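Local coordinates for spindle assembly checkpoint serine/threonine-protein kinase BUB1 (Saccharomyces cerevisiae, PDB 3ESL) that phosphorylates BUB3 and itself and takes part in the spindle checkpoint that delays anaphase until chromosomes are bioriented, its all-helical N-terminal domain being the part described, at residues A128-E133 / K183-Y188; L132-L137 / S157-R162; I110-K113 / F117-E120. All coordinates share one frame; numbering follows the deposited sequence.

Interaction 1 of 3, residues A128-E133 / K183-Y188; sequences AQFFLE and KGRLIY
The guanidinium of Arg185 is gripped from two directions: it lies flat on the ring of Phe130, and its NE makes a salt bridge with Glu99 of helix 95-108. The planes of ring and guanidinium are inclined by 25°, their centres 3.9 Å apart, which makes this a stacked cation-pi pair. NH1 comes closest, 3.4 Å from Phe130 CZ at the rim, while NE rides over the middle of the ring. Arg185 CD also sits above the face, 4.2 Å from the Phe130 ring centroid in a CH-pi contact, and the bend at chi3 (74°) swings the guanidinium across the ring. Phe130 suits the place because it offers a broad electron-rich face to a cation. It is the N-cap residue of helix 131-143, just past the Schellman motif at Gln129 that ends helix 115-127, so the stack ties this tight interhelical turn of the TPR-like domain to the last turn of helix 177-186. Glu133, in the first turn of the helix, adds a loose contact, its CG 4.5 Å from Arg185 CD. Glu133 OE2, paired with Arg181, remains 5.8 Å from Arg185 NH1, near enough for a probable electrostatic pull.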
ATOM      1  N   ALA A 128      15.937  -3.947  -2.484  1.00 29.03           N
ATOM      2  CA  ALA A 128      16.243  -5.379  -2.415  1.00 28.99           C
ATOM      3  C   ALA A 128      17.279  -5.776  -3.457  1.00 29.43           C
ATOM      4  O   ALA A 128      17.591  -6.955  -3.603  1.00 29.30           O
ATOM      5  CB  ALA A 128      14.984  -6.214  -2.598  1.00 27.51           C
ATOM      6  N   GLN A 129      17.789  -4.790  -4.196  1.00 30.34           N
ATOM      7  CA  GLN A 129      18.819  -5.006  -5.214  1.00 30.27           C
ATOM      8  C   GLN A 129      18.360  -5.824  -6.429  1.00 31.30           C
ATOM      9  O   GLN A 129      19.166  -6.467  -7.103  1.00 32.50           O
ATOM     10  CB  GLN A 129      20.115  -5.579  -4.591  1.00 30.93           C
ATOM     11  CG  GLN A 129      20.539  -4.902  -3.307  1.00 29.10           C
ATOM     12  CD  GLN A 129      20.476  -5.836  -2.127  1.00 27.84           C
ATOM     13  OE1 GLN A 129      21.153  -6.867  -2.112  1.00 29.13           O
ATOM     14  NE2 GLN A 129      19.702  -5.472  -1.114  1.00 30.76           N
ATOM     15  N   PHE A 130      17.053  -5.809  -6.708  1.00 27.35           N
ATOM     16  CA  PHE A 130      16.559  -6.293  -7.982  1.00 27.00           C
ATOM     17  C   PHE A 130      16.592  -5.093  -8.920  1.00 30.01           C
ATOM     18  O   PHE A 130      15.553  -4.556  -9.314  1.00 28.50           O
ATOM     19  CB  PHE A 130      15.135  -6.875  -7.869  1.00 25.33           C
ATOM     20  CG  PHE A 130      15.062  -8.184  -7.118  1.00 26.19           C
ATOM     21  CD1 PHE A 130      15.495  -9.375  -7.709  1.00 29.42           C
ATOM     22  CD2 PHE A 130      14.561  -8.226  -5.821  1.00 26.88           C
ATOM     23  CE1 PHE A 130      15.418 -10.591  -7.007  1.00 28.38           C
ATOM     24  CE2 PHE A 130      14.478  -9.427  -5.117  1.00 25.69           C
ATOM     25  CZ  PHE A 130      14.905 -10.607  -5.708  1.00 27.18           C
ATOM     26  N   PHE A 131      17.803  -4.662  -9.267  1.00 28.91           N
ATOM     27  CA  PHE A 131      17.993  -3.355  -9.893  1.00 31.83           C
ATOM     28  C   PHE A 131      17.299  -3.202 -11.243  1.00 32.97           C
ATOM     29  O   PHE A 131      16.585  -2.217 -11.478  1.00 32.88           O
ATOM     30  CB  PHE A 131      19.492  -3.004  -9.974  1.00 31.41           C
ATOM     31  CG  PHE A 131      20.126  -2.760  -8.627  1.00 29.73           C
ATOM     32  CD1 PHE A 131      19.744  -1.675  -7.848  1.00 30.89           C
ATOM     33  CD2 PHE A 131      21.116  -3.619  -8.146  1.00 34.27           C
ATOM     34  CE1 PHE A 131      20.318  -1.451  -6.600  1.00 34.03           C
ATOM     35  CE2 PHE A 131      21.704  -3.401  -6.905  1.00 32.79           C
ATOM     36  CZ  PHE A 131      21.306  -2.319  -6.126  1.00 34.28           C
ATOM     37  N   LEU A 132      17.481  -4.175 -12.125  1.00 33.52           N
ATOM     38  CA  LEU A 132      16.936  -4.052 -13.472  1.00 35.56           C
ATOM     39  C   LEU A 132      15.435  -4.370 -13.534  1.00 34.04           C
ATOM     40  O   LEU A 132      14.711  -3.816 -14.362  1.00 34.26           O
ATOM     41  CB  LEU A 132      17.764  -4.854 -14.489  1.00 39.75           C
ATOM     42  CG  LEU A 132      19.247  -4.430 -14.557  1.00 40.80           C
ATOM     43  CD1 LEU A 132      20.064  -5.354 -15.448  1.00 43.69           C
ATOM     44  CD2 LEU A 132      19.426  -2.964 -14.969  1.00 42.03           C
ATOM     45  N   GLU A 133      14.971  -5.227 -12.627  1.00 31.67           N
ATOM     46  CA  GLU A 133      13.532  -5.468 -12.479  1.00 29.67           C
ATOM     47  C   GLU A 133      12.822  -4.186 -12.041  1.00 26.66           C
ATOM     48  O   GLU A 133      11.719  -3.886 -12.526  1.00 27.83           O
ATOM     49  CB  GLU A 133      13.257  -6.591 -11.478  1.00 30.68           C
ATOM     50  CG  GLU A 133      13.701  -7.976 -11.957  1.00 37.01           C
ATOM     51  CD  GLU A 133      15.120  -8.347 -11.528  1.00 40.32           C
ATOM     52  OE1 GLU A 133      15.950  -7.450 -11.258  1.00 39.64           O
ATOM     53  OE2 GLU A 133      15.405  -9.562 -11.461  1.00 45.88           O
ATOM     54  N   LYS A 183       8.587 -10.332 -14.946  1.00 40.87           N
ATOM     55  CA  LYS A 183       7.385 -11.105 -15.251  1.00 43.88           C
ATOM     56  C   LYS A 183       7.240 -12.292 -14.294  1.00 42.98           C
ATOM     57  O   LYS A 183       6.162 -12.520 -13.739  1.00 42.49           O
ATOM     58  CB  LYS A 183       7.410 -11.598 -16.698  1.00 45.67           C
ATOM     59  CG  LYS A 183       6.119 -12.288 -17.138  1.00 48.59           C
ATOM     60  CD  LYS A 183       6.256 -12.937 -18.512  1.00 51.38           C
ATOM     61  CE  LYS A 183       6.346 -11.903 -19.631  1.00 55.69           C
ATOM     62  NZ  LYS A 183       6.330 -12.556 -20.975  1.00 58.20           N
ATOM     63  N   GLY A 184       8.333 -13.033 -14.110  1.00 41.61           N
ATOM     64  CA  GLY A 184       8.382 -14.147 -13.162  1.00 42.33           C
ATOM     65  C   GLY A 184       8.070 -13.720 -11.736  1.00 41.46           C
ATOM     66  O   GLY A 184       7.320 -14.399 -11.028  1.00 44.07           O
ATOM     67  N   ARG A 185       8.639 -12.586 -11.323  1.00 39.75           N
ATOM     68  CA  ARG A 185       8.380 -12.013  -9.999  1.00 39.29           C
ATOM     69  C   ARG A 185       6.925 -11.575  -9.818  1.00 39.45           C
ATOM     70  O   ARG A 185       6.419 -11.567  -8.691  1.00 40.32           O
ATOM     71  CB  ARG A 185       9.286 -10.806  -9.728  1.00 38.84           C
ATOM     72  CG  ARG A 185      10.773 -11.115  -9.682  1.00 40.28           C
ATOM     73  CD  ARG A 185      11.498 -10.185  -8.718  1.00 38.78           C
ATOM     74  NE  ARG A 185      11.233 -10.537  -7.323  1.00 38.04           N
ATOM     75  CZ  ARG A 185      11.748 -11.592  -6.694  1.00 39.51           C
ATOM     76  NH1 ARG A 185      12.574 -12.421  -7.329  1.00 38.08           N
ATOM     77  NH2 ARG A 185      11.442 -11.816  -5.422  1.00 37.36           N
ATOM     78  N   LEU A 186       6.265 -11.193 -10.912  1.00 35.68           N
ATOM     79  CA  LEU A 186       4.897 -10.667 -10.839  1.00 35.01           C
ATOM     80  C   LEU A 186       3.814 -11.737 -10.825  1.00 35.59           C
ATOM     81  O   LEU A 186       2.675 -11.452 -10.468  1.00 35.45           O
ATOM     82  CB  LEU A 186       4.621  -9.652 -11.965  1.00 33.76           C
ATOM     83  CG  LEU A 186       5.285  -8.277 -11.829  1.00 34.66           C
ATOM     84  CD1 LEU A 186       5.100  -7.416 -13.085  1.00 34.19           C
ATOM     85  CD2 LEU A 186       4.785  -7.538 -10.590  1.00 33.17           C
ATOM     86  N   ILE A 187       4.161 -12.967 -11.214  1.00 35.96           N
ATOM     87  CA  ILE A 187       3.178 -14.053 -11.262  1.00 35.38           C
ATOM     88  C   ILE A 187       2.538 -14.197  -9.890  1.00 33.93           C
ATOM     89  O   ILE A 187       3.231 -14.422  -8.899  1.00 30.82           O
ATOM     90  CB  ILE A 187       3.805 -15.422 -11.682  1.00 39.04           C
ATOM     91  CG1 ILE A 187       4.381 -15.364 -13.107  1.00 41.95           C
ATOM     92  CG2 ILE A 187       2.787 -16.549 -11.546  1.00 39.32           C
ATOM     93  CD1 ILE A 187       3.373 -15.044 -14.201  1.00 45.38           C
ATOM     94  N   TYR A 188       1.218 -14.045  -9.850  1.00 32.04           N
ATOM     95  CA  TYR A 188       0.476 -14.106  -8.602  1.00 32.15           C
ATOM     96  C   TYR A 188       0.499 -15.521  -8.016  1.00 33.39           C
ATOM     97  O   TYR A 188       0.272 -16.503  -8.733  1.00 32.08           O
ATOM     98  CB  TYR A 188      -0.973 -13.668  -8.823  1.00 31.34           C
ATOM     99  CG  TYR A 188      -1.765 -13.699  -7.547  1.00 30.18           C
ATOM    100  CD1 TYR A 188      -1.475 -12.816  -6.506  1.00 28.49           C
ATOM    101  CD2 TYR A 188      -2.790 -14.620  -7.364  1.00 31.63           C
ATOM    102  CE1 TYR A 188      -2.189 -12.842  -5.321  1.00 28.79           C
ATOM    103  CE2 TYR A 188      -3.520 -14.655  -6.168  1.00 32.76           C
ATOM    104  CZ  TYR A 188      -3.212 -13.763  -5.158  1.00 30.58           C
ATOM    105  OH  TYR A 188      -3.925 -13.790  -3.976  1.00 30.66           O
TER

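Interaction 2 of 3, residues L132-L137 / S157-R162; sequences LEAKVL and SNYEDR
Tyr159 and Lys135 face each other across an antiparallel helical hairpin, made by helix 131-143 and the next helix, 149-165, an antiparallel pair of consecutive helices in this TPR-like domain. The two short segments run at 165° to one another with their axes 10.7 Å apart, a spacing that the flat tyrosine ring bridges well.

Van der Waals packing comes first. With CG anti to the backbone N (chi1 -175°), Tyr159 reaches across to the opposite helix and meets it along one edge: CE2 is 3.6 Å from Lys135 N and 3.9 Å from Lys135 CB, and Lys135 CA lies in the ring plane. Ala134 suits its place because a lone methyl lets the ring come close; its CB stands 3.6 Å from Tyr159 OH and also touches CE2, while its other neighbours include Leu125 of helix 115-127. The polar end of the tyrosine is not left bare in this buried setting, since OH hydrogen-bonds to the backbone O of Phe131 in the first turn of helix 131-143.

The charged interaction flanks this packing. Lys135 is extended from CG outward and crosses the side chain of Glu160 at about a right angle, and Lys135 NZ donates a hydrogen bond to Glu160 OE2 at 2.9 Å, part of a salt bridge. Long, flexible chains on both sides allow these partly exposed charges to meet between helices. A glutamine in place of Glu160 would probably leave the ammonium of Lys135 without its countercharge. Lys135 NZ approaches Glu160 OE2 on the anti side of the carboxylate, 32° out of its plane, with Lys135 CE following at 3.4 Å from the same oxygen.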
ATOM      1  N   LEU A 132      17.481  -4.175 -12.125  1.00 33.52           N
ATOM      2  CA  LEU A 132      16.936  -4.052 -13.472  1.00 35.56           C
ATOM      3  C   LEU A 132      15.435  -4.370 -13.534  1.00 34.04           C
ATOM      4  O   LEU A 132      14.711  -3.816 -14.362  1.00 34.26           O
ATOM      5  CB  LEU A 132      17.764  -4.854 -14.489  1.00 39.75           C
ATOM      6  CG  LEU A 132      19.247  -4.430 -14.557  1.00 40.80           C
ATOM      7  CD1 LEU A 132      20.064  -5.354 -15.448  1.00 43.69           C
ATOM      8  CD2 LEU A 132      19.426  -2.964 -14.969  1.00 42.03           C
ATOM      9  N   GLU A 133      14.971  -5.227 -12.627  1.00 31.67           N
ATOM     10  CA  GLU A 133      13.532  -5.468 -12.479  1.00 29.67           C
ATOM     11  C   GLU A 133      12.822  -4.186 -12.041  1.00 26.66           C
ATOM     12  O   GLU A 133      11.719  -3.886 -12.526  1.00 27.83           O
ATOM     13  CB  GLU A 133      13.257  -6.591 -11.478  1.00 30.68           C
ATOM     14  CG  GLU A 133      13.701  -7.976 -11.957  1.00 37.01           C
ATOM     15  CD  GLU A 133      15.120  -8.347 -11.528  1.00 40.32           C
ATOM     16  OE1 GLU A 133      15.950  -7.450 -11.258  1.00 39.64           O
ATOM     17  OE2 GLU A 133      15.405  -9.562 -11.461  1.00 45.88           O
ATOM     18  N   ALA A 134      13.454  -3.443 -11.131  1.00 27.54           N
ATOM     19  CA  ALA A 134      12.906  -2.171 -10.647  1.00 24.90           C
ATOM     20  C   ALA A 134      12.746  -1.153 -11.776  1.00 28.20           C
ATOM     21  O   ALA A 134      11.766  -0.404 -11.808  1.00 26.64           O
ATOM     22  CB  ALA A 134      13.757  -1.605  -9.523  1.00 26.92           C
ATOM     23  N   LYS A 135      13.696  -1.132 -12.716  1.00 28.46           N
ATOM     24  CA  LYS A 135      13.611  -0.230 -13.869  1.00 30.85           C
ATOM     25  C   LYS A 135      12.455  -0.644 -14.768  1.00 29.83           C
ATOM     26  O   LYS A 135      11.658   0.196 -15.178  1.00 31.16           O
ATOM     27  CB  LYS A 135      14.941  -0.214 -14.653  1.00 30.72           C
ATOM     28  CG  LYS A 135      14.887   0.526 -15.980  1.00 35.83           C
ATOM     29  CD  LYS A 135      16.279   0.661 -16.587  1.00 37.58           C
ATOM     30  CE  LYS A 135      16.232   1.376 -17.925  1.00 42.47           C
ATOM     31  NZ  LYS A 135      17.523   2.061 -18.194  1.00 44.30           N
ATOM     32  N   VAL A 136      12.338  -1.942 -15.035  1.00 28.63           N
ATOM     33  CA  VAL A 136      11.297  -2.456 -15.921  1.00 28.63           C
ATOM     34  C   VAL A 136       9.907  -2.142 -15.350  1.00 29.83           C
ATOM     35  O   VAL A 136       8.971  -1.836 -16.093  1.00 28.27           O
ATOM     36  CB  VAL A 136      11.456  -3.966 -16.178  1.00 32.20           C
ATOM     37  CG1 VAL A 136      10.304  -4.503 -17.026  1.00 32.20           C
ATOM     38  CG2 VAL A 136      12.784  -4.245 -16.880  1.00 32.86           C
ATOM     39  N   LEU A 137       9.796  -2.203 -14.028  1.00 25.90           N
ATOM     40  CA  LEU A 137       8.533  -1.890 -13.367  1.00 26.77           C
ATOM     41  C   LEU A 137       8.108  -0.436 -13.611  1.00 27.39           C
ATOM     42  O   LEU A 137       6.928  -0.165 -13.858  1.00 25.53           O
ATOM     43  CB  LEU A 137       8.641  -2.188 -11.885  1.00 29.52           C
ATOM     44  CG  LEU A 137       7.370  -2.275 -11.061  1.00 34.12           C
ATOM     45  CD1 LEU A 137       6.317  -3.158 -11.738  1.00 29.28           C
ATOM     46  CD2 LEU A 137       7.776  -2.805  -9.701  1.00 33.52           C
ATOM     47  N   SER A 157      14.048   8.650 -14.608  1.00 35.00           N
ATOM     48  CA  SER A 157      15.283   9.390 -14.896  1.00 36.03           C
ATOM     49  C   SER A 157      16.215   9.428 -13.688  1.00 36.03           C
ATOM     50  O   SER A 157      17.412   9.145 -13.821  1.00 38.35           O
ATOM     51  CB  SER A 157      14.974  10.809 -15.384  1.00 39.00           C
ATOM     52  OG  SER A 157      16.165  11.478 -15.777  1.00 42.38           O
ATOM     53  N   ASN A 158      15.671   9.761 -12.516  1.00 35.36           N
ATOM     54  CA  ASN A 158      16.459   9.785 -11.284  1.00 36.35           C
ATOM     55  C   ASN A 158      17.023   8.411 -10.935  1.00 37.59           C
ATOM     56  O   ASN A 158      18.137   8.302 -10.415  1.00 37.94           O
ATOM     57  CB  ASN A 158      15.643  10.334 -10.108  1.00 38.73           C
ATOM     58  CG  ASN A 158      15.188  11.770 -10.326  1.00 42.72           C
ATOM     59  OD1 ASN A 158      15.693  12.471 -11.204  1.00 44.83           O
ATOM     60  ND2 ASN A 158      14.235  12.215  -9.520  1.00 42.83           N
ATOM     61  N   TYR A 159      16.251   7.366 -11.227  1.00 34.37           N
ATOM     62  CA  TYR A 159      16.691   6.000 -10.969  1.00 34.69           C
ATOM     63  C   TYR A 159      17.859   5.601 -11.872  1.00 38.09           C
ATOM     64  O   TYR A 159      18.820   4.954 -11.421  1.00 36.65           O
ATOM     65  CB  TYR A 159      15.537   5.008 -11.120  1.00 33.18           C
ATOM     66  CG  TYR A 159      15.934   3.602 -10.737  1.00 31.80           C
ATOM     67  CD1 TYR A 159      16.725   3.370  -9.606  1.00 32.27           C
ATOM     68  CD2 TYR A 159      15.535   2.508 -11.503  1.00 34.09           C
ATOM     69  CE1 TYR A 159      17.098   2.086  -9.251  1.00 32.52           C
ATOM     70  CE2 TYR A 159      15.910   1.212 -11.152  1.00 34.34           C
ATOM     71  CZ  TYR A 159      16.689   1.016 -10.020  1.00 32.92           C
ATOM     72  OH  TYR A 159      17.068  -0.253  -9.651  1.00 31.41           O
ATOM     73  N   GLU A 160      17.777   5.982 -13.143  1.00 37.56           N
ATOM     74  CA  GLU A 160      18.887   5.745 -14.068  1.00 43.53           C
ATOM     75  C   GLU A 160      20.181   6.440 -13.614  1.00 41.70           C
ATOM     76  O   GLU A 160      21.272   5.915 -13.831  1.00 45.42           O
ATOM     77  CB  GLU A 160      18.497   6.124 -15.498  1.00 42.43           C
ATOM     78  CG  GLU A 160      17.437   5.190 -16.070  1.00 45.51           C
ATOM     79  CD  GLU A 160      16.911   5.611 -17.432  1.00 46.90           C
ATOM     80  OE1 GLU A 160      17.008   6.808 -17.784  1.00 49.97           O
ATOM     81  OE2 GLU A 160      16.382   4.735 -18.151  1.00 49.62           O
ATOM     82  N   ASP A 161      20.045   7.597 -12.963  1.00 42.40           N
ATOM     83  CA  ASP A 161      21.181   8.305 -12.369  1.00 43.06           C
ATOM     84  C   ASP A 161      21.778   7.525 -11.201  1.00 44.34           C
ATOM     85  O   ASP A 161      22.997   7.520 -11.010  1.00 40.96           O
ATOM     86  CB  ASP A 161      20.767   9.692 -11.877  1.00 46.45           C
ATOM     87  CG  ASP A 161      20.428  10.641 -13.004  1.00 49.67           C
ATOM     88  OD1 ASP A 161      20.902  10.427 -14.144  1.00 50.19           O
ATOM     89  OD2 ASP A 161      19.682  11.612 -12.739  1.00 51.77           O
ATOM     90  N   ARG A 162      20.915   6.882 -10.414  1.00 39.58           N
ATOM     91  CA  ARG A 162      21.379   6.047  -9.305  1.00 38.76           C
ATOM     92  C   ARG A 162      22.050   4.784  -9.826  1.00 39.24           C
ATOM     93  O   ARG A 162      23.041   4.325  -9.250  1.00 39.88           O
ATOM     94  CB  ARG A 162      20.237   5.715  -8.339  1.00 38.71           C
ATOM     95  CG  ARG A 162      19.663   6.942  -7.631  1.00 37.83           C
ATOM     96  CD  ARG A 162      18.823   6.578  -6.405  1.00 39.45           C
ATOM     97  NE  ARG A 162      17.603   5.832  -6.739  1.00 36.42           N
ATOM     98  CZ  ARG A 162      16.476   6.382  -7.184  1.00 37.75           C
ATOM     99  NH1 ARG A 162      16.392   7.695  -7.378  1.00 39.21           N
ATOM    100  NH2 ARG A 162      15.424   5.614  -7.443  1.00 36.64           N
TER

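Interaction 3 of 3, residues I110-K113 / F117-E120; sequences IGTK and FYEE
Tyr118 points its hydroxyl at the backbone of Thr112, the ring lying edge-on to that carbonyl so that Thr112 O sits close to the ring plane. The bond from Tyr118 OH to Thr112 O is short, 2.6 Å, and meets a lone pair in the carbonyl plane with a C=O...OH angle of 120°. The same hydroxyl also hydrogen-bonds to Asn144, so two groups fix the end of this buried ring, and Thr112 CB packs 3.5 Å from Tyr118 OH. Phe117 stands almost perpendicular to its neighbour: its CD2 lies 3.7 Å above the Tyr118 ring plane, over the centre of the face. Both rings belong to the first part of helix 115-127, and the loop that leads into it from helix 95-108 folds back over them, one of the interhelical connections of this TPR-like domain. With CG anti to the backbone N (chi1 171°), Phe117 is directed at that loop, and CB meets Gly111 O at a tight 3.1 Å. Glycine fits here for two reasons. Its phi of 84° is one that other residues adopt less readily, and a beta carbon would stand only 3.4 Å from Phe117 CD1. Leu80 of helix 77-90 and Met105 and Phe106 of helix 95-108 also pack on Phe117, while the CG2 methyl of Thr112 grazes Phe117 CE2 at 4.4 Å.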
ATOM      1  N   ILE A 110      -5.440  -3.094  -8.182  1.00 19.12           N
ATOM      2  CA  ILE A 110      -5.390  -1.996  -7.219  1.00 18.86           C
ATOM      3  C   ILE A 110      -4.143  -1.140  -7.451  1.00 18.95           C
ATOM      4  O   ILE A 110      -3.016  -1.599  -7.266  1.00 20.43           O
ATOM      5  CB  ILE A 110      -5.478  -2.509  -5.750  1.00 19.72           C
ATOM      6  CG1 ILE A 110      -6.832  -3.202  -5.528  1.00 19.94           C
ATOM      7  CG2 ILE A 110      -5.314  -1.356  -4.729  1.00 21.34           C
ATOM      8  CD1 ILE A 110      -6.862  -4.084  -4.298  1.00 21.99           C
ATOM      9  N   GLY A 111      -4.359   0.104  -7.866  1.00 17.61           N
ATOM     10  CA  GLY A 111      -3.274   1.054  -8.051  1.00 19.47           C
ATOM     11  C   GLY A 111      -2.548   0.966  -9.385  1.00 21.49           C
ATOM     12  O   GLY A 111      -1.617   1.719  -9.632  1.00 21.22           O
ATOM     13  N   THR A 112      -2.975   0.060 -10.251  1.00 20.62           N
ATOM     14  CA  THR A 112      -2.221  -0.202 -11.481  1.00 22.38           C
ATOM     15  C   THR A 112      -2.338   0.890 -12.548  1.00 22.08           C
ATOM     16  O   THR A 112      -1.626   0.858 -13.568  1.00 22.14           O
ATOM     17  CB  THR A 112      -2.508  -1.597 -12.052  1.00 26.32           C
ATOM     18  OG1 THR A 112      -3.910  -1.756 -12.255  1.00 29.36           O
ATOM     19  CG2 THR A 112      -1.996  -2.683 -11.091  1.00 27.96           C
ATOM     20  N   LYS A 113      -3.209   1.872 -12.311  1.00 19.95           N
ATOM     21  CA  LYS A 113      -3.270   3.045 -13.175  1.00 20.65           C
ATOM     22  C   LYS A 113      -2.667   4.285 -12.507  1.00 21.57           C
ATOM     23  O   LYS A 113      -2.771   5.405 -13.039  1.00 23.35           O
ATOM     24  CB  LYS A 113      -4.711   3.301 -13.635  1.00 20.34           C
ATOM     25  CG  LYS A 113      -5.315   2.166 -14.445  1.00 23.00           C
ATOM     26  CD  LYS A 113      -6.774   2.469 -14.816  1.00 27.13           C
ATOM     27  CE  LYS A 113      -7.433   1.255 -15.475  1.00 33.92           C
ATOM     28  NZ  LYS A 113      -8.774   1.589 -16.057  1.00 38.36           N
ATOM     29  N   PHE A 117       1.981   3.680  -7.415  1.00 17.80           N
ATOM     30  CA  PHE A 117       2.077   2.233  -7.237  1.00 19.92           C
ATOM     31  C   PHE A 117       3.415   1.745  -7.789  1.00 19.76           C
ATOM     32  O   PHE A 117       4.180   1.051  -7.102  1.00 20.09           O
ATOM     33  CB  PHE A 117       0.919   1.509  -7.926  1.00 17.91           C
ATOM     34  CG  PHE A 117       1.080   0.008  -7.956  1.00 19.14           C
ATOM     35  CD1 PHE A 117       0.694  -0.768  -6.869  1.00 22.72           C
ATOM     36  CD2 PHE A 117       1.649  -0.628  -9.068  1.00 18.77           C
ATOM     37  CE1 PHE A 117       0.866  -2.166  -6.890  1.00 19.24           C
ATOM     38  CE2 PHE A 117       1.818  -2.023  -9.098  1.00 21.97           C
ATOM     39  CZ  PHE A 117       1.419  -2.793  -8.005  1.00 20.80           C
ATOM     40  N   TYR A 118       3.700   2.138  -9.024  1.00 19.97           N
ATOM     41  CA  TYR A 118       4.932   1.694  -9.680  1.00 19.71           C
ATOM     42  C   TYR A 118       6.165   2.280  -9.028  1.00 20.75           C
ATOM     43  O   TYR A 118       7.181   1.582  -8.886  1.00 21.78           O
ATOM     44  CB  TYR A 118       4.871   2.025 -11.167  1.00 21.01           C
ATOM     45  CG  TYR A 118       3.735   1.305 -11.834  1.00 21.57           C
ATOM     46  CD1 TYR A 118       3.891   0.010 -12.335  1.00 21.80           C
ATOM     47  CD2 TYR A 118       2.482   1.910 -11.946  1.00 21.82           C
ATOM     48  CE1 TYR A 118       2.819  -0.656 -12.931  1.00 22.24           C
ATOM     49  CE2 TYR A 118       1.415   1.251 -12.541  1.00 20.93           C
ATOM     50  CZ  TYR A 118       1.588  -0.023 -13.031  1.00 22.92           C
ATOM     51  OH  TYR A 118       0.525  -0.664 -13.616  1.00 23.86           O
ATOM     52  N   GLU A 119       6.086   3.547  -8.619  1.00 20.72           N
ATOM     53  CA  GLU A 119       7.217   4.192  -7.914  1.00 21.72           C
ATOM     54  C   GLU A 119       7.600   3.464  -6.623  1.00 24.01           C
ATOM     55  O   GLU A 119       8.780   3.178  -6.375  1.00 20.75           O
ATOM     56  CB  GLU A 119       6.908   5.666  -7.626  1.00 22.47           C
ATOM     57  CG  GLU A 119       6.818   6.504  -8.902  1.00 23.24           C
ATOM     58  CD  GLU A 119       6.270   7.909  -8.671  1.00 29.10           C
ATOM     59  OE1 GLU A 119       5.430   8.095  -7.761  1.00 29.01           O
ATOM     60  OE2 GLU A 119       6.682   8.833  -9.414  1.00 31.95           O
ATOM     61  N   GLU A 120       6.594   3.166  -5.806  1.00 20.81           N
ATOM     62  CA  GLU A 120       6.819   2.488  -4.534  1.00 20.98           C
ATOM     63  C   GLU A 120       7.254   1.028  -4.693  1.00 20.93           C
ATOM     64  O   GLU A 120       8.157   0.575  -3.985  1.00 22.00           O
ATOM     65  CB  GLU A 120       5.575   2.609  -3.642  1.00 22.29           C
ATOM     66  CG  GLU A 120       5.288   4.058  -3.203  1.00 25.00           C
ATOM     67  CD  GLU A 120       6.339   4.628  -2.249  1.00 33.24           C
ATOM     68  OE1 GLU A 120       6.928   3.868  -1.450  1.00 32.04           O
ATOM     69  OE2 GLU A 120       6.570   5.856  -2.297  1.00 39.35           O
TER

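Interactions 1 and 2 share Leu132 and Glu133, and helix 131-143 serves both: its start faces helix 177-186 in the first and helix 149-165 in the second. Their centres are 12 Å apart, and Phe131 O joins them directly, 2.7 Å from Tyr159 OH. Interaction 3 comes earlier in the chain, at the start of helix 115-127, and its centre lies about 15 Å from each of the others. It touches interaction 2 by packing, Leu137 O being 3.4 Å from Tyr118 CD1, whereas its nearest atoms stay about 6 Å from interaction 1. All three are structural contacts within the N-terminal domain, which does not include the kinase domain.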